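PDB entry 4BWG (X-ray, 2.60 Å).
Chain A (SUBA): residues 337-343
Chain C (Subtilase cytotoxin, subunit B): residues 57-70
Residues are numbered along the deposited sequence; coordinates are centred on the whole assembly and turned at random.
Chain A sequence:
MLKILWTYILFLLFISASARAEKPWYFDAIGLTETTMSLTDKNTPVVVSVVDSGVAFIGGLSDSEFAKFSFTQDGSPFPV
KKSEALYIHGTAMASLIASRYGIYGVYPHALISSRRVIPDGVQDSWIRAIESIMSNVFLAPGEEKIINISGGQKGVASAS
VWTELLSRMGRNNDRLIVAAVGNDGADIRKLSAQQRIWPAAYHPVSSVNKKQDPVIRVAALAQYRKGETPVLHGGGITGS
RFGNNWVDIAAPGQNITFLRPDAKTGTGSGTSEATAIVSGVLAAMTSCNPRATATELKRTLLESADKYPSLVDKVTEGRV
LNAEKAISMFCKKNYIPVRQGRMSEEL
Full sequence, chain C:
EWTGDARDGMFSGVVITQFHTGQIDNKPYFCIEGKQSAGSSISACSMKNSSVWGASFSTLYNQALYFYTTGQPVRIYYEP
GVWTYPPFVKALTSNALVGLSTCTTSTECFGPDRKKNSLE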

ATOM      1  N   PRO A 337      -2.212  -4.920  -4.190  1.00 24.76           N
ATOM      2  CA  PRO A 337      -2.512  -3.761  -5.052  1.00 23.17           C
ATOM      3  C   PRO A 337      -1.366  -2.723  -5.156  1.00 24.74           C
ATOM      4  O   PRO A 337      -1.128  -2.237  -6.247  1.00 25.78           O
ATOM      5  N   VAL A 338      -0.633  -2.457  -4.079  1.00 19.74           N
ATOM      6  CA  VAL A 338       0.433  -1.455  -4.021  1.00 18.88           C
ATOM      7  C   VAL A 338       1.856  -1.995  -4.290  1.00 24.13           C
ATOM      8  O   VAL A 338       2.600  -1.320  -4.996  1.00 24.05           O
ATOM      9  N   ARG A 339       2.261  -3.148  -3.713  1.00 22.55           N
ATOM     10  CA  ARG A 339       3.634  -3.654  -3.891  1.00 23.93           C
ATOM     11  C   ARG A 339       3.791  -4.547  -5.060  1.00 29.24           C
ATOM     12  O   ARG A 339       4.920  -4.668  -5.559  1.00 29.83           O
ATOM     13  N   GLN A 340       2.711  -5.264  -5.447  1.00 27.36           N
ATOM     14  CA  GLN A 340       2.779  -6.258  -6.533  1.00 28.32           C
ATOM     15  C   GLN A 340       1.648  -6.117  -7.530  1.00 35.98           C
ATOM     16  O   GLN A 340       0.906  -7.070  -7.762  1.00 36.08           O
ATOM     17  N   GLY A 341       1.550  -4.943  -8.137  1.00 36.65           N
ATOM     18  CA  GLY A 341       0.565  -4.680  -9.174  1.00 38.69           C
ATOM     19  C   GLY A 341       0.730  -5.594 -10.374  1.00 48.32           C
ATOM     20  O   GLY A 341      -0.240  -6.252 -10.774  1.00 50.68           O
ATOM     21  N   ARG A 342       1.983  -5.704 -10.908  1.00 46.00           N
ATOM     22  CA  ARG A 342       2.348  -6.508 -12.095  1.00 47.79           C
ATOM     23  C   ARG A 342       1.612  -7.868 -12.162  1.00 56.06           C
ATOM     24  O   ARG A 342       1.653  -8.656 -11.209  1.00 56.10           O
ATOM     25  N   MET A 343       0.821  -8.032 -13.265  1.00 55.49           N
ATOM     26  CA  MET A 343      -0.045  -9.168 -13.613  1.00 88.06           C
ATOM     27  C   MET A 343      -0.182  -9.343 -15.136  1.00104.17           C
ATOM     28  O   MET A 343      -0.537  -8.405 -15.850  1.00 62.49           O
TER
ATOM     29  N   PHE C  57       3.697   0.561 -22.028  1.00 24.82           N
ATOM     30  CA  PHE C  57       2.384   0.590 -21.378  1.00 23.16           C
ATOM     31  C   PHE C  57       2.374  -0.097 -19.996  1.00 25.88           C
ATOM     32  O   PHE C  57       1.935   0.506 -19.018  1.00 25.78           O
ATOM     33  N   SER C  58       2.818  -1.347 -19.922  1.00 23.16           N
ATOM     34  CA  SER C  58       2.809  -2.170 -18.713  1.00 21.46           C
ATOM     35  C   SER C  58       3.680  -1.601 -17.615  1.00 27.25           C
ATOM     36  O   SER C  58       3.238  -1.540 -16.473  1.00 28.13           O
ATOM     37  N   THR C  59       4.902  -1.183 -17.948  1.00 25.05           N
ATOM     38  CA  THR C  59       5.851  -0.593 -17.020  1.00 23.94           C
ATOM     39  C   THR C  59       5.302   0.738 -16.492  1.00 27.08           C
ATOM     40  O   THR C  59       5.316   0.973 -15.277  1.00 26.49           O
ATOM     41  N   LEU C  60       4.830   1.604 -17.410  1.00 22.10           N
ATOM     42  CA  LEU C  60       4.276   2.917 -17.053  1.00 20.30           C
ATOM     43  C   LEU C  60       3.018   2.774 -16.202  1.00 26.67           C
ATOM     44  O   LEU C  60       2.882   3.495 -15.234  1.00 25.32           O
ATOM     45  N   TYR C  61       2.126   1.815 -16.521  1.00 26.14           N
ATOM     46  CA  TYR C  61       0.908   1.573 -15.741  1.00 25.54           C
ATOM     47  C   TYR C  61       1.255   1.232 -14.291  1.00 28.49           C
ATOM     48  O   TYR C  61       0.718   1.847 -13.379  1.00 28.51           O
ATOM     49  N   ASN C  62       2.131   0.247 -14.098  1.00 23.28           N
ATOM     50  CA  ASN C  62       2.573  -0.198 -12.803  1.00 22.95           C
ATOM     51  C   ASN C  62       3.236   0.954 -12.000  1.00 22.88           C
ATOM     52  O   ASN C  62       2.928   1.159 -10.822  1.00 23.29           O
ATOM     53  N   GLN C  63       4.162   1.653 -12.628  1.00 18.30           N
ATOM     54  CA  GLN C  63       4.893   2.761 -12.023  1.00 17.13           C
ATOM     55  C   GLN C  63       3.972   3.945 -11.679  1.00 19.41           C
ATOM     56  O   GLN C  63       4.050   4.447 -10.563  1.00 18.71           O
ATOM     57  N   ALA C  64       3.106   4.382 -12.626  1.00 15.04           N
ATOM     58  CA  ALA C  64       2.132   5.461 -12.421  1.00 14.25           C
ATOM     59  C   ALA C  64       1.136   5.127 -11.319  1.00 16.71           C
ATOM     60  O   ALA C  64       0.820   6.000 -10.522  1.00 19.89           O
ATOM     61  N   LEU C  65       0.641   3.878 -11.252  1.00 11.86           N
ATOM     62  CA  LEU C  65      -0.286   3.505 -10.189  1.00 11.24           C
ATOM     63  C   LEU C  65       0.414   3.544  -8.831  1.00 14.67           C
ATOM     64  O   LEU C  65      -0.188   3.998  -7.845  1.00 14.59           O
ATOM     65  N   TYR C  66       1.688   3.115  -8.793  1.00 12.98           N
ATOM     66  CA  TYR C  66       2.508   3.176  -7.589  1.00 12.63           C
ATOM     67  C   TYR C  66       2.665   4.637  -7.110  1.00 14.89           C
ATOM     68  O   TYR C  66       2.434   4.940  -5.941  1.00 18.21           O
ATOM     69  N   PHE C  67       3.065   5.529  -7.991  1.00 11.03           N
ATOM     70  CA  PHE C  67       3.289   6.933  -7.644  1.00 11.00           C
ATOM     71  C   PHE C  67       1.984   7.657  -7.300  1.00 16.05           C
ATOM     72  O   PHE C  67       2.006   8.582  -6.467  1.00 19.68           O
ATOM     73  N   TYR C  68       0.847   7.235  -7.924  1.00  9.62           N
ATOM     74  CA  TYR C  68      -0.477   7.734  -7.562  1.00 10.44           C
ATOM     75  C   TYR C  68      -0.749   7.377  -6.126  1.00 18.63           C
ATOM     76  O   TYR C  68      -1.286   8.209  -5.402  1.00 20.29           O
ATOM     77  N   THR C  69      -0.395   6.130  -5.717  1.00 17.03           N
ATOM     78  CA  THR C  69      -0.616   5.623  -4.366  1.00 18.78           C
ATOM     79  C   THR C  69       0.202   6.410  -3.337  1.00 24.87           C
ATOM     80  O   THR C  69      -0.376   6.866  -2.348  1.00 26.20           O
ATOM     81  N   THR C  70       1.527   6.574  -3.561  1.00 20.01           N
ATOM     82  CA  THR C  70       2.376   7.243  -2.580  1.00 18.18           C
ATOM     83  C   THR C  70       2.084   8.756  -2.485  1.00 19.89           C
ATOM     84  O   THR C  70       2.188   9.360  -1.411  1.00 16.53           O
TER

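The end of a helix and the loop that follows it, in chain A, lie along one side of a regular chain C helix in a small mixed contact, apolar around A:Val338 and polar around C:Asn62, an example of backbone atoms and side chains both taking part in a small contact. The two stretches bury 362 Å² between them, counting both sides.

A:Val338, on the last part of the chain A helix, supplies the apolar end. Its CA-to-CB bond points sideways and chi1 is t; CG1 and CG2 of A:Val338 both lie 3.8 Å from CG2 of C:Thr69, and CG1 of A:Val338 is also 4.2 Å from CE1 of C:Tyr66. The tyrosine, also t, starts sideways and its end comes nearer, and A:Val338 O sits at the ring edge, 3.6 Å from CD1 of C:Tyr66. C:Thr69 points toward chain A in the m rotamer; its OG1 donates to O of C:Leu65 at 2.8 Å, back along its own helix, leaving the methyl to meet the valine.

One helical turn before C:Tyr66, C:Asn62 points toward the loop with chi1 t. Glycine makes room for it: an ideal CB on A:Gly341 would fall 3.0 Å from OD1 of C:Asn62, a clash. That same OD1 comes within 3.0 Å of the backbone N of A:Arg342 and 3.4 Å of its CG, while ND2 of C:Asn62 is hydrogen-bonded elsewhere in the structure.

A:Arg342 (sideways, chi1 m, chi2 t) brings its guanidinium near C:Ser58. CB of C:Ser58 lies at the edge of the guanidinium, 4.2 Å from NH2 of A:Arg342, but the arginine is poorly ordered, so this distance is less certain. By contrast, A:Gln340 points away and none of its surface is covered by chain C's stretch.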

ATOM      1  CB  PRO A 337      -3.753  -3.157  -4.413  1.00 25.04           C
ATOM      2  CG  PRO A 337      -4.329  -4.221  -3.587  1.00 30.73           C
ATOM      3  CD  PRO A 337      -3.195  -5.021  -3.089  1.00 26.80           C
ATOM      4  CB  VAL A 338       0.405  -0.721  -2.661  1.00 22.81           C
ATOM      5  CG1 VAL A 338       1.464   0.375  -2.594  1.00 22.48           C
ATOM      6  CG2 VAL A 338      -0.980  -0.143  -2.390  1.00 22.56           C
ATOM      7  CB  ARG A 339       4.181  -4.434  -2.654  1.00 28.48           C
ATOM      8  CG  ARG A 339       4.040  -3.778  -1.268  1.00 32.10           C
ATOM      9  CD  ARG A 339       4.431  -2.322  -1.281  1.00 30.85           C
ATOM     10  NE  ARG A 339       5.349  -1.982  -0.205  1.00 43.30           N
ATOM     11  CZ  ARG A 339       4.991  -1.647   1.027  1.00 65.66           C
ATOM     12  NH1 ARG A 339       3.705  -1.654   1.382  1.00 74.43           N
ATOM     13  NH2 ARG A 339       5.909  -1.340   1.925  1.00 40.48           N
ATOM     14  CB  GLN A 340       2.792  -7.700  -5.979  1.00 29.62           C
ATOM     15  CG  GLN A 340       3.774  -7.959  -4.857  1.00 25.33           C
ATOM     16  CD  GLN A 340       5.249  -7.735  -5.147  1.00 52.29           C
ATOM     17  OE1 GLN A 340       5.755  -7.882  -6.268  1.00 41.24           O
ATOM     18  NE2 GLN A 340       5.986  -7.410  -4.101  1.00 64.23           N
ATOM     19  CB  ARG A 342       3.868  -6.681 -12.220  1.00 45.68           C
ATOM     20  CG  ARG A 342       4.528  -5.466 -12.907  1.00 55.96           C
ATOM     21  CD  ARG A 342       5.807  -5.785 -13.665  1.00 74.85           C
ATOM     22  NE  ARG A 342       5.645  -5.657 -15.119  1.00 88.42           N
ATOM     23  CZ  ARG A 342       6.613  -5.891 -16.005  1.00104.64           C
ATOM     24  NH1 ARG A 342       7.818  -6.269 -15.597  1.00 90.90           N
ATOM     25  NH2 ARG A 342       6.381  -5.750 -17.306  1.00 89.60           N
ATOM     26  CB  MET A 343      -1.442  -9.005 -12.981  1.00 90.14           C
ATOM     27  CG  MET A 343      -1.514  -9.508 -11.555  1.00 93.69           C
ATOM     28  SD  MET A 343      -0.609 -11.071 -11.294  1.00 99.63           S
ATOM     29  CE  MET A 343      -1.748 -12.248 -12.026  1.00 98.47           C
TER
ATOM     30  CB  PHE C  57       1.300  -0.039 -22.287  1.00 25.91           C
ATOM     31  CG  PHE C  57      -0.041  -0.202 -21.610  1.00 27.00           C
ATOM     32  CD1 PHE C  57      -0.914   0.874 -21.488  1.00 29.21           C
ATOM     33  CD2 PHE C  57      -0.421  -1.425 -21.059  1.00 28.19           C
ATOM     34  CE1 PHE C  57      -2.144   0.730 -20.835  1.00 29.42           C
ATOM     35  CE2 PHE C  57      -1.660  -1.569 -20.423  1.00 31.40           C
ATOM     36  CZ  PHE C  57      -2.505  -0.483 -20.298  1.00 28.75           C
ATOM     37  CB  SER C  58       3.255  -3.585 -19.029  1.00 22.50           C
ATOM     38  OG  SER C  58       2.376  -4.183 -19.956  1.00 32.14           O
ATOM     39  CB  THR C  59       7.213  -0.400 -17.694  1.00 36.55           C
ATOM     40  OG1 THR C  59       7.658  -1.641 -18.240  1.00 33.50           O
ATOM     41  CG2 THR C  59       8.268   0.124 -16.725  1.00 42.64           C
ATOM     42  CB  LEU C  60       3.976   3.760 -18.280  1.00 20.36           C
ATOM     43  CG  LEU C  60       5.180   4.256 -19.087  1.00 25.20           C
ATOM     44  CD1 LEU C  60       4.724   4.885 -20.344  1.00 25.60           C
ATOM     45  CD2 LEU C  60       6.032   5.229 -18.291  1.00 26.67           C
ATOM     46  CB  TYR C  61       0.048   0.449 -16.370  1.00 27.88           C
ATOM     47  CG  TYR C  61      -1.134   0.080 -15.504  1.00 29.84           C
ATOM     48  CD1 TYR C  61      -2.292   0.848 -15.508  1.00 30.46           C
ATOM     49  CD2 TYR C  61      -1.060  -0.977 -14.606  1.00 32.57           C
ATOM     50  CE1 TYR C  61      -3.357   0.558 -14.661  1.00 30.16           C
ATOM     51  CE2 TYR C  61      -2.125  -1.282 -13.753  1.00 35.16           C
ATOM     52  CZ  TYR C  61      -3.272  -0.512 -13.782  1.00 40.92           C
ATOM     53  OH  TYR C  61      -4.322  -0.843 -12.952  1.00 43.69           O
ATOM     54  CB  ASN C  62       3.540  -1.373 -12.986  1.00 26.78           C
ATOM     55  CG  ASN C  62       3.855  -2.056 -11.699  1.00 40.96           C
ATOM     56  OD1 ASN C  62       3.111  -2.919 -11.236  1.00 42.67           O
ATOM     57  ND2 ASN C  62       4.951  -1.667 -11.070  1.00 23.67           N
ATOM     58  CB  GLN C  63       6.038   3.220 -12.946  1.00 18.00           C
ATOM     59  CG  GLN C  63       7.187   3.879 -12.206  1.00 30.01           C
ATOM     60  CD  GLN C  63       7.797   2.969 -11.148  1.00 52.77           C
ATOM     61  OE1 GLN C  63       8.408   1.938 -11.456  1.00 48.74           O
ATOM     62  NE2 GLN C  63       7.629   3.304  -9.880  1.00 48.53           N
ATOM     63  CB  ALA C  64       1.387   5.772 -13.713  1.00 15.62           C
ATOM     64  CB  LEU C  65      -0.947   2.146 -10.447  1.00 11.89           C
ATOM     65  CG  LEU C  65      -2.015   1.711  -9.401  1.00 15.00           C
ATOM     66  CD1 LEU C  65      -3.158   2.708  -9.327  1.00 15.21           C
ATOM     67  CD2 LEU C  65      -2.532   0.323  -9.702  1.00 17.38           C
ATOM     68  CB  TYR C  66       3.895   2.526  -7.812  1.00 14.24           C
ATOM     69  CG  TYR C  66       4.718   2.580  -6.544  1.00 15.46           C
ATOM     70  CD1 TYR C  66       4.413   1.748  -5.446  1.00 17.90           C
ATOM     71  CD2 TYR C  66       5.701   3.554  -6.370  1.00 14.82           C
ATOM     72  CE1 TYR C  66       5.068   1.887  -4.220  1.00 17.05           C
ATOM     73  CE2 TYR C  66       6.416   3.649  -5.167  1.00 15.93           C
ATOM     74  CZ  TYR C  66       6.102   2.799  -4.100  1.00 22.50           C
ATOM     75  OH  TYR C  66       6.660   2.954  -2.859  1.00 24.56           O
ATOM     76  CB  PHE C  67       3.992   7.627  -8.792  1.00 12.69           C
ATOM     77  CG  PHE C  67       5.444   7.259  -8.942  1.00 15.91           C
ATOM     78  CD1 PHE C  67       6.228   6.927  -7.822  1.00 20.55           C
ATOM     79  CD2 PHE C  67       6.073   7.356 -10.176  1.00 19.56           C
ATOM     80  CE1 PHE C  67       7.609   6.666  -7.963  1.00 21.87           C
ATOM     81  CE2 PHE C  67       7.450   7.099 -10.308  1.00 22.28           C
ATOM     82  CZ  PHE C  67       8.209   6.761  -9.206  1.00 19.36           C
ATOM     83  CB  TYR C  68      -1.598   7.165  -8.478  1.00 11.23           C
ATOM     84  CG  TYR C  68      -3.001   7.457  -7.975  1.00 11.40           C
ATOM     85  CD1 TYR C  68      -3.532   8.734  -8.043  1.00 12.48           C
ATOM     86  CD2 TYR C  68      -3.777   6.464  -7.378  1.00 13.07           C
ATOM     87  CE1 TYR C  68      -4.801   9.016  -7.539  1.00 12.08           C
ATOM     88  CE2 TYR C  68      -5.056   6.733  -6.897  1.00 14.26           C
ATOM     89  CZ  TYR C  68      -5.551   8.015  -6.958  1.00 17.09           C
ATOM     90  OH  TYR C  68      -6.765   8.321  -6.400  1.00 24.88           O
ATOM     91  CB  THR C  69      -0.329   4.124  -4.288  1.00 21.15           C
ATOM     92  OG1 THR C  69      -1.101   3.452  -5.289  1.00 22.08           O
ATOM     93  CG2 THR C  69      -0.621   3.553  -2.929  1.00 15.65           C
ATOM     94  CB  THR C  70       3.873   6.994  -2.860  1.00 20.05           C
ATOM     95  OG1 THR C  70       4.256   7.642  -4.060  1.00 22.23           O
ATOM     96  CG2 THR C  70       4.232   5.540  -2.885  1.00 16.27           C
TER